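Local coordinates for protein EcmrR transcriptional regulator (Escherichia coli, PDB 6WL5) that probably activates transcription as a multidrug-sensing regulator of the MerR family, its C-terminal domain binding cetyl-trimethyl-ammonium, at residues N123-T128 against F154-V159; A6-I11 against A94-T99. All blocks are in the same frame, centred on the assembly; numbering follows the deposited sequence. Where two conformers were deposited one is given.

Contact 1: N123-T128 against F154-V159. With EDO (1,2-ethanediol), chain K.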
loop_
_atom_site.group_PDB
_atom_site.type_symbol
_atom_site.label_atom_id
_atom_site.label_comp_id
_atom_site.label_asym_id
_atom_site.label_seq_id
_atom_site.Cartn_x
_atom_site.Cartn_y
_atom_site.Cartn_z
ATOM N N ASN A 123 -20.393 -9.043 5.558
ATOM C CA ASN A 123 -20.726 -8.114 6.622
ATOM C C ASN A 123 -21.455 -6.876 6.134
ATOM O O ASN A 123 -21.665 -5.952 6.918
ATOM C CB ASN A 123 -19.456 -7.760 7.387
ATOM C CG ASN A 123 -18.979 -8.899 8.222
ATOM O OD1 ASN A 123 -19.453 -9.107 9.338
ATOM N ND2 ASN A 123 -18.042 -9.669 7.692
ATOM N N GLY A 124 -21.881 -6.847 4.881
ATOM C CA GLY A 124 -22.743 -5.769 4.428
ATOM C C GLY A 124 -21.996 -4.482 4.167
ATOM O O GLY A 124 -22.506 -3.384 4.497
ATOM N N TYR A 125 -20.796 -4.582 3.603
ATOM C CA TYR A 125 -20.030 -3.419 3.188
ATOM C C TYR A 125 -19.877 -3.401 1.673
ATOM O O TYR A 125 -20.217 -4.352 0.974
ATOM C CB TYR A 125 -18.665 -3.372 3.881
ATOM C CG TYR A 125 -18.755 -2.892 5.322
ATOM C CD1 TYR A 125 -19.200 -3.741 6.338
ATOM C CD2 TYR A 125 -18.437 -1.581 5.660
ATOM C CE1 TYR A 125 -19.266 -3.307 7.652
ATOM C CE2 TYR A 125 -18.508 -1.135 6.976
ATOM C CZ TYR A 125 -18.919 -1.998 7.966
ATOM O OH TYR A 125 -18.995 -1.548 9.276
ATOM N N LEU A 126 -19.348 -2.278 1.187
ATOM C CA LEU A 126 -19.031 -2.057 -0.217
ATOM C C LEU A 126 -17.611 -1.515 -0.307
ATOM O O LEU A 126 -17.267 -0.585 0.430
ATOM C CB LEU A 126 -20.022 -1.034 -0.793
ATOM C CG LEU A 126 -19.772 -0.530 -2.222
ATOM C CD1 LEU A 126 -19.884 -1.625 -3.266
ATOM C CD2 LEU A 126 -20.739 0.598 -2.564
ATOM N N LEU A 127 -16.789 -2.097 -1.205
ATOM C CA LEU A 127 -15.459 -1.546 -1.502
ATOM C C LEU A 127 -15.615 -0.270 -2.331
ATOM O O LEU A 127 -16.223 -0.294 -3.410
ATOM C CB LEU A 127 -14.618 -2.572 -2.272
ATOM C CG LEU A 127 -13.201 -2.187 -2.707
ATOM C CD1 LEU A 127 -12.244 -2.006 -1.542
ATOM C CD2 LEU A 127 -12.667 -3.275 -3.635
ATOM N N THR A 128 -15.097 0.855 -1.830
ATOM C CA THR A 128 -15.358 2.147 -2.445
ATOM C C THR A 128 -14.130 2.919 -2.928
ATOM O O THR A 128 -14.299 4.048 -3.430
ATOM C CB THR A 128 -16.133 3.031 -1.447
ATOM O OG1 THR A 128 -15.400 3.125 -0.226
ATOM C CG2 THR A 128 -17.533 2.451 -1.121
ATOM N N PHE A 154 -8.851 -2.296 2.782
ATOM C CA PHE A 154 -9.927 -2.084 1.815
ATOM C C PHE A 154 -10.761 -0.873 2.216
ATOM O O PHE A 154 -11.437 -0.913 3.269
ATOM C CB PHE A 154 -10.831 -3.323 1.772
ATOM C CG PHE A 154 -10.378 -4.417 0.827
ATOM C CD1 PHE A 154 -9.044 -4.606 0.489
ATOM C CD2 PHE A 154 -11.306 -5.262 0.273
ATOM C CE1 PHE A 154 -8.660 -5.623 -0.364
ATOM C CE2 PHE A 154 -10.927 -6.263 -0.600
ATOM C CZ PHE A 154 -9.599 -6.442 -0.920
ATOM N N PRO A 155 -10.757 0.209 1.436
ATOM C CA PRO A 155 -11.661 1.340 1.724
ATOM C C PRO A 155 -13.104 0.899 1.556
ATOM O O PRO A 155 -13.475 0.368 0.513
ATOM C CB PRO A 155 -11.259 2.392 0.678
ATOM C CG PRO A 155 -9.884 1.950 0.178
ATOM C CD PRO A 155 -9.957 0.441 0.224
ATOM N N VAL A 156 -13.917 1.102 2.591
ATOM C CA VAL A 156 -15.292 0.617 2.559
ATOM C C VAL A 156 -16.301 1.612 3.115
ATOM O O VAL A 156 -15.966 2.560 3.827
ATOM C CB VAL A 156 -15.453 -0.729 3.320
ATOM C CG1 VAL A 156 -14.665 -1.840 2.661
ATOM C CG2 VAL A 156 -15.013 -0.594 4.762
ATOM N N GLU A 157 -17.567 1.350 2.770
ATOM C CA GLU A 157 -18.739 2.012 3.323
ATOM C C GLU A 157 -19.794 0.954 3.613
ATOM O O GLU A 157 -19.935 -0.019 2.868
ATOM C CB GLU A 157 -19.210 3.083 2.327
ATOM C CG GLU A 157 -18.121 4.143 2.129
ATOM C CD GLU A 157 -18.466 5.255 1.177
ATOM O OE1 GLU A 157 -19.461 5.137 0.445
ATOM O OE2 GLU A 157 -17.711 6.255 1.169
ATOM N N LYS A 158 -20.512 1.132 4.721
ATOM C CA LYS A 158 -21.558 0.201 5.090
ATOM C C LYS A 158 -22.729 0.343 4.136
ATOM O O LYS A 158 -23.127 1.454 3.770
ATOM C CB LYS A 158 -21.999 0.543 6.520
ATOM C CG LYS A 158 -23.058 -0.350 7.120
ATOM C CD LYS A 158 -22.534 -1.762 7.425
ATOM C CE LYS A 158 -23.710 -2.697 7.762
ATOM N NZ LYS A 158 -23.211 -4.013 8.306
ATOM N N VAL A 159 -23.289 -0.784 3.730
ATOM C CA VAL A 159 -24.413 -0.725 2.835
ATOM C C VAL A 159 -25.663 -0.483 3.648
ATOM O O VAL A 159 -26.472 0.294 3.208
ATOM C CB VAL A 159 -24.548 -1.939 1.964
ATOM C CG1 VAL A 159 -25.886 -1.867 1.192
ATOM C CG2 VAL A 159 -23.394 -1.981 1.010
ATOM O OXT VAL A 159 -25.875 -1.039 4.730
HETATM C C1 EDO K . -18.857 3.820 7.111
HETATM O O1 EDO K . -19.927 3.338 6.283
HETATM C C2 EDO K . -17.507 3.663 6.418
HETATM O O2 EDO K . -17.340 4.591 5.335
#
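K158 reaches back across Y125 and the turn before it. Backbone bonds pair the short strand 125-127, which follows helix 109-123, antiparallel with the C-terminal strand of the same sheet. L126 and E157 form a hydrogen-bonded pair, with L126 N to E157 O at 2.9 Å and E157 N to L126 O at 3.1 Å. At one end, T128 N meets P155 O at 2.9 Å. At the other, V159 N gives G124 O a nearly straight bond of 2.8 Å (172° at the hydrogen). K158 makes the charged side-chain bond of the contact: its NZ donates to N123 O at 2.8 Å. This carbonyl belongs to the last helical turn, closed by a Schellman motif with G124 at positive phi, so the ammonium probably gains from the negative end of the helix.

The K158 chain bends at chi2 (70°), which sets CD over one face of the Y125 ring in a CH-pi contact, 3.8 Å from the centroid and offset toward the rim; the two side chains cross at about a right angle. V156 CG2 approaches Y125 CD2 at 3.7 Å. L127 CD1 packs on F154 CB at 3.8 Å and also touches the P155 ring, while its side chain belongs to a cetyl-trimethyl-ammonium pocket. L126 and E157 share the face opposite L127 and V156; beside them L126 CB meets V159 CG2 and T128 CG2 lies against the E157 chain.

Along the edge of 154-159 turned from L126, a 1,2-ethanediol bridges K158 N and V156 O. Strand 88-103 occupies that same edge further back, bonding the backbones of F154 and V156. Helix 109-123 packs on F154 through L116 and M117, and on Y125 and V156 through V120.

Contact 2: A6-I11 against A94-T99; sequences AALKEI and AITAVT
E10 and T96 meet through the flat carboxylate of E10, the one planar side-chain group here. T96 OG1 donates to E10 OE1 over a short 2.5 Å, arriving on the syn side but 32° out of the carboxylate plane. A water gives the same OE1 a second bond of 2.7 Å and another to I95 O. The E10 chain bends at chi2 (-80°), which turns CD toward the neighbouring strand. An alanine at T96 would probably leave OE1 without its protein donor in this contact, held by the water and freer to turn.

The strands run antiparallel with their axes at 153°, a pairing in the sheet of the GyrI-like small-molecule binding domain. Three hydrogen-bonded pairs, A7 with T99, K9 with A97 and I11 with I95, each make two backbone bonds; A97 N to K9 O is 2.8 Å.

L8 and V98 share the face of E10, where L8 CD1 comes to 4.1 Å from V98 CB. The other face carries I11 and I95, side by side with I11 CB 4.0 Å from I95 CG1, and I11 CD1 on A97 CB. There the K9 chain also crosses T99 CG2, its NZ salt-bridged to E151.

Chemically, both faces are mixed: with the hydrated hydroxyl-carboxylate pair lies V98, buried under helix 109-123, and on the other face aliphatic packing at I11 gives way to the charged K9.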
loop_
_atom_site.group_PDB
_atom_site.type_symbol
_atom_site.label_atom_id
_atom_site.label_comp_id
_atom_site.label_asym_id
_atom_site.label_seq_id
_atom_site.Cartn_x
_atom_site.Cartn_y
_atom_site.Cartn_z
ATOM N N ALA A 6 -10.013 -9.523 10.699
ATOM C CA ALA A 6 -10.437 -8.211 10.248
ATOM C C ALA A 6 -10.483 -7.202 11.393
ATOM O O ALA A 6 -10.953 -7.507 12.484
ATOM C CB ALA A 6 -11.854 -8.312 9.689
ATOM N N ALA A 7 -10.040 -5.973 11.114
ATOM C CA ALA A 7 -10.220 -4.821 11.991
ATOM C C ALA A 7 -10.780 -3.684 11.156
ATOM O O ALA A 7 -10.627 -3.672 9.947
ATOM C CB ALA A 7 -8.900 -4.367 12.584
ATOM N N LEU A 8 -11.529 -2.786 11.773
ATOM C CA LEU A 8 -12.096 -1.646 11.086
ATOM C C LEU A 8 -11.441 -0.403 11.658
ATOM O O LEU A 8 -11.320 -0.281 12.880
ATOM C CB LEU A 8 -13.589 -1.653 11.392
ATOM C CG LEU A 8 -14.473 -0.839 10.499
ATOM C CD1 LEU A 8 -14.393 -1.251 9.008
ATOM C CD2 LEU A 8 -15.943 -0.941 10.957
ATOM N N LYS A 9 -10.957 0.475 10.771
ATOM C CA LYS A 9 -10.223 1.644 11.241
ATOM C C LYS A 9 -10.479 2.854 10.361
ATOM O O LYS A 9 -10.901 2.735 9.210
ATOM C CB LYS A 9 -8.727 1.349 11.324
ATOM C CG LYS A 9 -8.067 0.956 10.028
ATOM C CD LYS A 9 -6.547 0.731 10.241
ATOM C CE LYS A 9 -6.246 -0.431 11.172
ATOM N NZ LYS A 9 -4.746 -0.676 11.204
ATOM N N GLU A 10 -10.267 4.032 10.925
ATOM C CA GLU A 10 -10.254 5.274 10.165
ATOM C C GLU A 10 -8.798 5.650 9.923
ATOM O O GLU A 10 -8.017 5.764 10.885
ATOM C CB GLU A 10 -10.973 6.406 10.905
ATOM C CG GLU A 10 -12.354 6.048 11.364
ATOM C CD GLU A 10 -13.414 6.134 10.290
ATOM O OE1 GLU A 10 -13.073 6.528 9.156
ATOM O OE2 GLU A 10 -14.600 5.821 10.598
ATOM N N ILE A 11 -8.442 5.832 8.656
ATOM C CA ILE A 11 -7.085 6.182 8.249
ATOM C C ILE A 11 -7.104 7.640 7.805
ATOM O O ILE A 11 -7.809 7.979 6.847
ATOM C CB ILE A 11 -6.561 5.267 7.136
ATOM C CG1 ILE A 11 -6.574 3.810 7.594
ATOM C CG2 ILE A 11 -5.121 5.680 6.757
ATOM C CD1 ILE A 11 -6.280 2.791 6.482
ATOM N N ALA A 94 -8.410 10.612 3.454
ATOM C CA ALA A 94 -8.866 9.776 4.558
ATOM C C ALA A 94 -9.895 8.761 4.081
ATOM O O ALA A 94 -10.720 9.038 3.201
ATOM C CB ALA A 94 -9.538 10.650 5.623
ATOM N N ILE A 95 -9.880 7.583 4.711
ATOM C CA ILE A 95 -10.812 6.510 4.381
ATOM C C ILE A 95 -11.191 5.776 5.655
ATOM O O ILE A 95 -10.510 5.854 6.681
ATOM C CB ILE A 95 -10.240 5.456 3.402
ATOM C CG1 ILE A 95 -8.926 4.844 3.960
ATOM C CG2 ILE A 95 -10.056 6.060 2.034
ATOM C CD1 ILE A 95 -8.420 3.704 3.121
ATOM N N THR A 96 -12.309 5.070 5.585
ATOM C CA THR A 96 -12.642 4.049 6.551
ATOM C C THR A 96 -12.263 2.734 5.889
ATOM O O THR A 96 -12.653 2.481 4.748
ATOM C CB THR A 96 -14.120 4.050 6.894
ATOM O OG1 THR A 96 -14.514 5.318 7.441
ATOM C CG2 THR A 96 -14.426 2.963 7.916
ATOM N N ALA A 97 -11.484 1.907 6.577
ATOM C CA ALA A 97 -10.986 0.689 5.956
ATOM C C ALA A 97 -11.240 -0.515 6.837
ATOM O O ALA A 97 -11.082 -0.440 8.069
ATOM C CB ALA A 97 -9.472 0.780 5.697
ATOM N N VAL A 98 -11.552 -1.642 6.193
ATOM C CA VAL A 98 -11.391 -2.939 6.826
ATOM C C VAL A 98 -10.026 -3.491 6.448
ATOM O O VAL A 98 -9.602 -3.406 5.280
ATOM C CB VAL A 98 -12.553 -3.884 6.488
ATOM C CG1 VAL A 98 -12.670 -4.210 4.996
ATOM C CG2 VAL A 98 -12.494 -5.145 7.346
ATOM N N THR A 99 -9.299 -3.968 7.456
ATOM C CA THR A 99 -7.902 -4.349 7.305
ATOM C C THR A 99 -7.630 -5.743 7.852
ATOM O O THR A 99 -8.298 -6.207 8.781
ATOM C CB THR A 99 -6.993 -3.325 8.022
ATOM O OG1 THR A 99 -7.115 -3.438 9.451
ATOM C CG2 THR A 99 -7.312 -1.899 7.614
HETATM O O HOH W 1 -11.250 8.250 8.064
#

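From the N terminus, strand 7-23 opens contact 2, which closes 83 residues on when strand 88-103 returns beside it. The chain then runs through helix 109-123 into contact 1, opened at 123-128 and closed by the C-terminal 154-159 after a shorter excursion of 25 residues. The two closures are in series and neither nest nor cross. Strand 149-158 joins them: F154 N lies 2.8 Å from V98 O and V156 N 2.9 Å from T96 O, probable hydrogen bonds that place 7-23, 88-103, 149-158 and 125-127 in succession across one antiparallel sheet. Y125 OH also packs on L8 CD2 at 3.5 Å, and both contacts lean on helix 109-123.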